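Local coordinates for ketosynthase (Streptomyces sp. MSC090213JE08, PDB 6KXD), which probably serves as the chain length factor subunit paired with a ketosynthase in a highly reducing type II polyketide synthase, at residues 71-74 / 80-83; 186-191 / 198-203; 267-272 / 301-306. One frame throughout, in Å; residues are numbered along the deposited sequence.

Contact 1: 71-74 / 80-83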
loop_
_atom_site.group_PDB
_atom_site.type_symbol
_atom_site.label_atom_id
_atom_site.label_comp_id
_atom_site.label_asym_id
_atom_site.label_seq_id
_atom_site.Cartn_x
_atom_site.Cartn_y
_atom_site.Cartn_z
ATOM N N ASP B 71 8.332 20.740 -15.336
ATOM C CA ASP B 71 7.183 20.708 -16.206
ATOM C C ASP B 71 7.074 19.294 -16.757
ATOM O O ASP B 71 8.040 18.767 -17.290
ATOM C CB ASP B 71 7.291 21.732 -17.344
ATOM C CG ASP B 71 6.167 21.609 -18.362
ATOM O OD1 ASP B 71 5.107 22.195 -18.125
ATOM O OD2 ASP B 71 6.316 20.814 -19.309
ATOM N N ILE B 72 5.892 18.704 -16.611
ATOM C CA ILE B 72 5.736 17.307 -16.826
ATOM C C ILE B 72 6.097 16.992 -18.276
ATOM O O ILE B 72 6.864 16.070 -18.524
ATOM C CB ILE B 72 4.324 16.869 -16.442
ATOM C CG1 ILE B 72 4.155 16.989 -14.919
ATOM C CG2 ILE B 72 4.002 15.491 -16.985
ATOM C CD1 ILE B 72 2.730 16.743 -14.458
ATOM N N GLN B 73 5.560 17.784 -19.199
ATOM C CA GLN B 73 5.691 17.425 -20.628
ATOM C C GLN B 73 7.116 17.709 -21.102
ATOM O O GLN B 73 7.642 16.974 -21.931
ATOM C CB GLN B 73 4.581 18.110 -21.424
ATOM C CG GLN B 73 3.219 17.464 -21.185
ATOM C CD GLN B 73 2.248 17.697 -22.317
ATOM O OE1 GLN B 73 2.022 18.845 -22.694
ATOM N NE2 GLN B 73 1.649 16.620 -22.841
ATOM N N GLU B 74 7.750 18.735 -20.528
ATOM C CA GLU B 74 9.121 19.077 -20.799
ATOM C C GLU B 74 10.038 17.933 -20.368
ATOM O O GLU B 74 10.978 17.587 -21.071
ATOM C CB GLU B 74 9.502 20.361 -20.062
ATOM C CG GLU B 74 10.892 20.847 -20.381
ATOM C CD GLU B 74 11.250 22.179 -19.748
ATOM O OE1 GLU B 74 12.340 22.688 -20.052
ATOM O OE2 GLU B 74 10.440 22.696 -18.952
ATOM N N GLY B 80 1.206 10.603 -23.353
ATOM C CA GLY B 80 0.485 10.164 -22.133
ATOM C C GLY B 80 0.772 11.048 -20.918
ATOM O O GLY B 80 0.703 10.619 -19.735
ATOM N N THR B 81 1.092 12.293 -21.190
ATOM C CA THR B 81 1.575 13.213 -20.144
ATOM C C THR B 81 0.603 14.359 -19.908
ATOM O O THR B 81 0.685 15.033 -18.866
ATOM C CB THR B 81 2.958 13.770 -20.456
ATOM O OG1 THR B 81 2.867 14.263 -21.790
ATOM C CG2 THR B 81 4.065 12.756 -20.303
ATOM N N ALA B 82 -0.331 14.571 -20.827
ATOM C CA ALA B 82 -1.241 15.746 -20.723
ATOM C C ALA B 82 -2.088 15.692 -19.435
ATOM O O ALA B 82 -2.381 16.727 -18.872
ATOM C CB ALA B 82 -2.119 15.820 -21.953
ATOM N N LYS B 83 -2.539 14.497 -19.062
ATOM C CA LYS B 83 -3.426 14.272 -17.925
ATOM C C LYS B 83 -2.665 13.641 -16.751
ATOM O O LYS B 83 -3.266 13.268 -15.728
ATOM C CB LYS B 83 -4.543 13.328 -18.354
ATOM C CG LYS B 83 -5.424 13.823 -19.494
ATOM C CD LYS B 83 -5.627 15.295 -19.407
ATOM C CE LYS B 83 -6.939 15.802 -19.978
ATOM N NZ LYS B 83 -7.217 17.143 -19.403
#
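Q73 and T81 meet obliquely, and the terminal amide of the glutamine does most of the touching. NE2 of Q73 gives a hydrogen to OG1 of T81 at 2.9 Å, along a fairly straight N-H line of 160°, and the hydroxyl lies almost in the plane of the amide. The chain of Q73 leaves its helix with CG anti to the carbonyl carbon and then runs extended, which carries the amide across to the loop. On the way CG of Q73 passes 3.3 Å from OG1 of T81, so both the methylene and the amide of one side chain bear on a single hydroxyl. That hydroxyl, placed between its own backbone N and carbonyl carbon (chi1 51°), also bonds to the carbonyl O of G77. It therefore accepts from the glutamine while it donates to the backbone just beyond helix 72-76. Were T81 an alanine, the Q73 amide and the G77 carbonyl would probably both lose this mate, and the glutamine side chain, exposed as it is, would be free to swing.

I72 adds an apolar footing beside this bond. Its side chain and that of T81 lie alongside one another, pointing opposite ways, with CG2 of I72 4.0 Å from CB of T81. Next along the loop, CB of A82 brushes NE2 of Q73 at 4.0 Å.

The start of the helix is held separately: OD2 of D71 accepts from the backbone N of E74 at 2.8 Å, through the lone pair turned away from the other carboxylate oxygen. The whole is a short helix with an aspartate N-cap, its first turn tied to the loop that follows it and leads on to helix 86-99.

Contact 2: 186-191 / 198-203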
loop_
_atom_site.group_PDB
_atom_site.type_symbol
_atom_site.label_atom_id
_atom_site.label_comp_id
_atom_site.label_asym_id
_atom_site.label_seq_id
_atom_site.Cartn_x
_atom_site.Cartn_y
_atom_site.Cartn_z
ATOM N N ASN B 186 11.794 -1.340 4.206
ATOM C CA ASN B 186 11.736 -2.558 4.970
ATOM C C ASN B 186 11.021 -3.656 4.174
ATOM O O ASN B 186 11.378 -4.859 4.195
ATOM C CB ASN B 186 11.022 -2.353 6.297
ATOM C CG ASN B 186 11.468 -3.400 7.287
ATOM O OD1 ASN B 186 12.668 -3.672 7.374
ATOM N ND2 ASN B 186 10.524 -3.904 8.039
ATOM N N TYR B 187 9.988 -3.242 3.434
ATOM C CA TYR B 187 9.285 -4.135 2.588
ATOM C C TYR B 187 10.253 -4.763 1.568
ATOM O O TYR B 187 10.306 -5.999 1.399
ATOM C CB TYR B 187 8.129 -3.350 1.949
ATOM C CG TYR B 187 7.297 -4.147 0.985
ATOM C CD1 TYR B 187 6.190 -4.854 1.409
ATOM C CD2 TYR B 187 7.623 -4.204 -0.345
ATOM C CE1 TYR B 187 5.403 -5.558 0.524
ATOM C CE2 TYR B 187 6.863 -4.935 -1.234
ATOM C CZ TYR B 187 5.766 -5.647 -0.799
ATOM O OH TYR B 187 4.976 -6.364 -1.685
ATOM N N ALA B 188 10.987 -3.915 0.885
ATOM C CA ALA B 188 11.987 -4.369 -0.135
ATOM C C ALA B 188 12.992 -5.324 0.519
ATOM O O ALA B 188 13.292 -6.389 -0.024
ATOM C CB ALA B 188 12.674 -3.189 -0.695
ATOM N N ARG B 189 13.503 -4.921 1.674
ATOM C CA ARG B 189 14.472 -5.676 2.406
ATOM C C ARG B 189 13.919 -7.073 2.655
ATOM O O ARG B 189 14.606 -8.056 2.430
ATOM C CB ARG B 189 14.845 -4.982 3.723
ATOM C CG ARG B 189 15.743 -5.842 4.597
ATOM C CD ARG B 189 16.093 -5.096 5.866
ATOM N NE ARG B 189 14.987 -5.137 6.825
ATOM C CZ ARG B 189 14.650 -6.202 7.540
ATOM N NH1 ARG B 189 15.438 -7.265 7.544
ATOM N NH2 ARG B 189 13.524 -6.211 8.243
ATOM N N ARG B 190 12.680 -7.159 3.144
ATOM C CA ARG B 190 12.084 -8.441 3.452
ATOM C C ARG B 190 11.856 -9.284 2.200
ATOM O O ARG B 190 12.248 -10.430 2.151
ATOM C CB ARG B 190 10.761 -8.244 4.164
ATOM C CG ARG B 190 10.964 -7.753 5.573
ATOM C CD ARG B 190 10.141 -8.557 6.501
ATOM N NE ARG B 190 10.483 -8.170 7.852
ATOM C CZ ARG B 190 9.757 -7.389 8.635
ATOM N NH1 ARG B 190 8.589 -6.891 8.230
ATOM N NH2 ARG B 190 10.242 -7.118 9.839
ATOM N N LEU B 191 11.257 -8.697 1.160
ATOM C CA LEU B 191 11.007 -9.451 -0.077
ATOM C C LEU B 191 12.311 -9.928 -0.714
ATOM O O LEU B 191 12.343 -11.057 -1.242
ATOM C CB LEU B 191 10.157 -8.648 -1.063
ATOM C CG LEU B 191 8.666 -8.956 -0.907
ATOM C CD1 LEU B 191 8.119 -8.473 0.441
ATOM C CD2 LEU B 191 7.852 -8.371 -2.049
ATOM N N THR B 198 15.905 -9.591 -6.673
ATOM C CA THR B 198 17.362 -9.467 -6.491
ATOM C C THR B 198 17.753 -7.993 -6.370
ATOM O O THR B 198 18.792 -7.657 -5.852
ATOM C CB THR B 198 18.078 -10.130 -7.675
ATOM O OG1 THR B 198 17.701 -9.443 -8.878
ATOM C CG2 THR B 198 17.689 -11.594 -7.770
ATOM N N LYS B 199 16.957 -7.112 -6.974
ATOM C CA LYS B 199 17.196 -5.699 -6.908
ATOM C C LYS B 199 15.837 -5.010 -6.698
ATOM O O LYS B 199 14.792 -5.537 -7.061
ATOM C CB LYS B 199 17.757 -5.110 -8.198
ATOM C CG LYS B 199 19.127 -5.579 -8.643
ATOM C CD LYS B 199 19.656 -4.694 -9.758
ATOM C CE LYS B 199 20.471 -5.461 -10.775
ATOM N NZ LYS B 199 19.620 -6.485 -11.443
ATOM N N TYR B 200 15.881 -3.819 -6.122
ATOM C CA TYR B 200 14.677 -3.077 -5.819
ATOM C C TYR B 200 14.910 -1.614 -6.065
ATOM O O TYR B 200 15.953 -1.072 -5.697
ATOM C CB TYR B 200 14.239 -3.215 -4.361
ATOM C CG TYR B 200 12.927 -3.911 -4.199
ATOM C CD1 TYR B 200 11.707 -3.254 -4.430
ATOM C CD2 TYR B 200 12.895 -5.236 -3.836
ATOM C CE1 TYR B 200 10.503 -3.928 -4.288
ATOM C CE2 TYR B 200 11.701 -5.917 -3.679
ATOM C CZ TYR B 200 10.502 -5.257 -3.894
ATOM O OH TYR B 200 9.380 -6.007 -3.751
ATOM N N LEU B 201 13.917 -0.990 -6.699
ATOM C CA LEU B 201 13.751 0.438 -6.747
ATOM C C LEU B 201 12.839 0.775 -5.584
ATOM O O LEU B 201 11.761 0.246 -5.528
ATOM C CB LEU B 201 13.033 0.873 -8.011
ATOM C CG LEU B 201 13.809 1.081 -9.289
ATOM C CD1 LEU B 201 13.969 -0.227 -9.989
ATOM C CD2 LEU B 201 13.056 2.066 -10.184
ATOM N N VAL B 202 13.342 1.544 -4.628
ATOM C CA VAL B 202 12.624 1.764 -3.383
ATOM C C VAL B 202 12.576 3.264 -3.219
ATOM O O VAL B 202 13.632 3.944 -3.300
ATOM C CB VAL B 202 13.360 1.220 -2.151
ATOM C CG1 VAL B 202 12.563 1.461 -0.859
ATOM C CG2 VAL B 202 13.708 -0.236 -2.301
ATOM N N GLY B 203 11.420 3.789 -2.822
ATOM C CA GLY B 203 11.481 5.184 -2.506
ATOM C C GLY B 203 10.128 5.686 -2.141
ATOM O O GLY B 203 9.255 4.870 -1.815
#
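A188 sets its methyl over one face of the Y200 ring, and the pair is a plain example of a CH-pi contact in which an alanine gives an aromatic side chain room to lie against a helix. CB of A188 stands 3.8 Å from the centroid of the Y200 ring, only 18° off the ring normal and displaced toward the CG end. The same methyl meets CG2 of V202 at 3.5 Å, so two strand residues with one residue between them, Y200 and V202, close on one small side chain. The phenol end of Y200 comes up between Y187 and L191, one turn apart on the helix: its OH lies 3.3 Å from CD2 of L191 and 3.7 Å from CE2 of Y187, the tyrosine side chain running aslant to both.

Behind this first shell, the helix arranges its own partners. CD1 of L191 sits over the centre of the Y187 ring, 3.8 Å above the plane. With CG swung opposite the backbone N (chi1 178°), that ring comes up beside the Y200 hydroxyl, and a hydrogen bond from its own OH to OG1 of T172 ties down its far end. V117 of strand 114-119 packs against Y187, A188 and Y200 together.

On the side of the helix turned from the strand, NE and NH2 of R189 grip OD1 of N186 side-on, each at 2.8 Å and from the same face of the amide. R189 and R190 both form salt bridges to E188 of the neighbouring ketosynthase chain, so the helix also helps to build that interface.

Residues 186-191 run nearly antiparallel (164°) to residues 199-203, their axes 9.1 Å apart; they belong to helix 180-193 and strand 199-206, the return half of the beta-alpha-beta crossover of the thiolase fold.

Contact 3: 267-272 / 301-306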
loop_
_atom_site.group_PDB
_atom_site.type_symbol
_atom_site.label_atom_id
_atom_site.label_comp_id
_atom_site.label_asym_id
_atom_site.label_seq_id
_atom_site.Cartn_x
_atom_site.Cartn_y
_atom_site.Cartn_z
ATOM N N ALA B 267 8.942 9.107 23.288
ATOM C CA ALA B 267 9.145 7.792 23.844
ATOM C C ALA B 267 9.117 6.747 22.731
ATOM O O ALA B 267 9.886 5.833 22.742
ATOM C CB ALA B 267 8.099 7.482 24.878
ATOM N N ALA B 268 8.246 6.930 21.746
ATOM C CA ALA B 268 8.165 5.964 20.651
ATOM C C ALA B 268 9.402 6.062 19.759
ATOM O O ALA B 268 9.881 5.043 19.260
ATOM C CB ALA B 268 6.924 6.199 19.851
ATOM N N VAL B 269 9.829 7.292 19.477
ATOM C CA VAL B 269 11.025 7.508 18.671
ATOM C C VAL B 269 12.224 6.891 19.394
ATOM O O VAL B 269 13.013 6.208 18.804
ATOM C CB VAL B 269 11.294 8.989 18.414
ATOM C CG1 VAL B 269 12.663 9.192 17.802
ATOM C CG2 VAL B 269 10.207 9.632 17.549
ATOM N N THR B 270 12.358 7.215 20.672
ATOM C CA THR B 270 13.446 6.657 21.505
ATOM C C THR B 270 13.455 5.135 21.454
ATOM O O THR B 270 14.499 4.556 21.172
ATOM C CB THR B 270 13.376 7.174 22.944
ATOM O OG1 THR B 270 13.482 8.595 22.857
ATOM C CG2 THR B 270 14.454 6.562 23.818
ATOM N N ALA B 271 12.297 4.497 21.633
ATOM C CA ALA B 271 12.224 3.068 21.684
ATOM C C ALA B 271 12.554 2.488 20.319
ATOM O O ALA B 271 13.255 1.510 20.208
ATOM C CB ALA B 271 10.868 2.594 22.146
ATOM N N CYS B 272 12.006 3.121 19.278
ATOM C CA CYS B 272 12.223 2.674 17.945
ATOM C C CYS B 272 13.706 2.742 17.556
ATOM O O CYS B 272 14.244 1.789 17.018
ATOM C CB CYS B 272 11.396 3.533 16.999
ATOM S SG CYS B 272 11.225 2.731 15.392
ATOM N N ARG B 301 8.761 17.813 17.016
ATOM C CA ARG B 301 9.581 18.429 18.026
ATOM C C ARG B 301 10.074 17.361 19.004
ATOM O O ARG B 301 11.204 17.433 19.410
ATOM C CB ARG B 301 8.822 19.550 18.740
ATOM C CG ARG B 301 8.671 20.792 17.872
ATOM C CD ARG B 301 7.859 21.924 18.504
ATOM N NE ARG B 301 6.498 21.538 18.871
ATOM C CZ ARG B 301 5.411 21.608 18.095
ATOM N NH1 ARG B 301 5.485 21.950 16.817
ATOM N NH2 ARG B 301 4.236 21.328 18.622
ATOM N N ALA B 302 9.193 16.435 19.374
ATOM C CA ALA B 302 9.482 15.392 20.279
ATOM C C ALA B 302 10.559 14.488 19.662
ATOM O O ALA B 302 11.445 14.006 20.349
ATOM C CB ALA B 302 8.225 14.616 20.602
ATOM N N GLU B 303 10.449 14.244 18.349
ATOM C CA GLU B 303 11.409 13.416 17.644
ATOM C C GLU B 303 12.794 14.037 17.726
ATOM O O GLU B 303 13.775 13.319 18.045
ATOM C CB GLU B 303 10.982 13.267 16.186
ATOM C CG GLU B 303 12.051 12.643 15.320
ATOM C CD GLU B 303 11.731 12.850 13.837
ATOM O OE1 GLU B 303 11.089 13.870 13.496
ATOM O OE2 GLU B 303 12.053 11.969 13.058
ATOM N N HIS B 304 12.866 15.350 17.466
ATOM C CA HIS B 304 14.080 16.075 17.524
ATOM C C HIS B 304 14.659 15.995 18.945
ATOM O O HIS B 304 15.849 15.740 19.091
ATOM C CB HIS B 304 13.930 17.528 17.076
ATOM C CG HIS B 304 15.253 18.219 17.095
ATOM N ND1 HIS B 304 16.135 18.152 16.022
ATOM C CD2 HIS B 304 15.893 18.894 18.074
ATOM C CE1 HIS B 304 17.236 18.811 16.320
ATOM N NE2 HIS B 304 17.115 19.266 17.579
ATOM N N GLU B 305 13.832 16.237 19.955
ATOM C CA GLU B 305 14.325 16.171 21.369
ATOM C C GLU B 305 14.842 14.763 21.691
ATOM O O GLU B 305 15.860 14.593 22.349
ATOM C CB GLU B 305 13.243 16.599 22.369
ATOM C CG GLU B 305 12.960 18.092 22.354
ATOM C CD GLU B 305 14.216 18.959 22.418
ATOM O OE1 GLU B 305 14.684 19.431 21.344
ATOM O OE2 GLU B 305 14.744 19.138 23.538
ATOM N N ALA B 306 14.118 13.741 21.247
ATOM C CA ALA B 306 14.468 12.341 21.505
ATOM C C ALA B 306 15.834 12.020 20.885
ATOM O O ALA B 306 16.653 11.383 21.513
ATOM C CB ALA B 306 13.398 11.415 21.003
HETATM O O HOH W 1 16.092 9.916 23.448
#
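V269 and A306 form the apolar centre where two helices cross, and the rotamer of the valine decides which branch meets which neighbour. With CG1 anti to the backbone N (chi1 170°), that methyl faces CB of A306 at 4.0 Å. The other branch, CG2, lies anti to the carbonyl carbon and rests on CB of E303, also at 4.0 Å. The two methyls thus divide between two residues of the opposing helix, three positions apart, and the side chains of V269 and E303 cross at about a right angle.

E303 takes part through its aliphatic stem. CG is anti to the backbone N and the chain continues extended, so that the carboxylate is carried past the valine and away to the backbone. There OE2 of E303 accepts from the N of C293, and OE1 makes a weak bond to the N of A294. A buried acid is in this way supplied with peptide N-H groups, which would probably favour its charged form.

T270 flanks the valine. Its OG1 stands anti to the carbonyl carbon (chi1 -59°), which turns it back to bond with the carbonyl O of G266, and also brings it within 3.4 Å of CB of A306. The hydroxyl accepts a hydrogen from a water at 3.0 Å. That water also lies against the carbonyl O of A306 and may bridge the helices, but the separation is too short to be relied on.

The axes of 267-272 and 301-306 approach to 8.6 Å and cross at -44°. Helix 265-280 and helix 298-310 lie together on strand 354-360, where V269 and E303 both touch C358 and V360, while V269, A268 and C272 carry the packing on to V366 of strand 365-373.

Overall arrangement
The three contacts follow one another along the chain without overlap. Contacts 1 and 2 both belong to the N-terminal ketoacyl synthase region, their centres 28 Å apart; contact 1 lies toward the edge, whereas contact 2 is buried. Contact 3 lies later in the chain, on helices 265-280 and 298-310, its centre 26 Å from that of contact 2 and 41 Å from that of contact 1, across the centre of the chain. No two of them touch. Together they sample a peripheral capped helix, a helix-strand layer, and a helix pair over strands 354-360 and 365-373; of the three, only contact 2 meets the partner ketosynthase chain, so it alone joins the internal fold to the dimer.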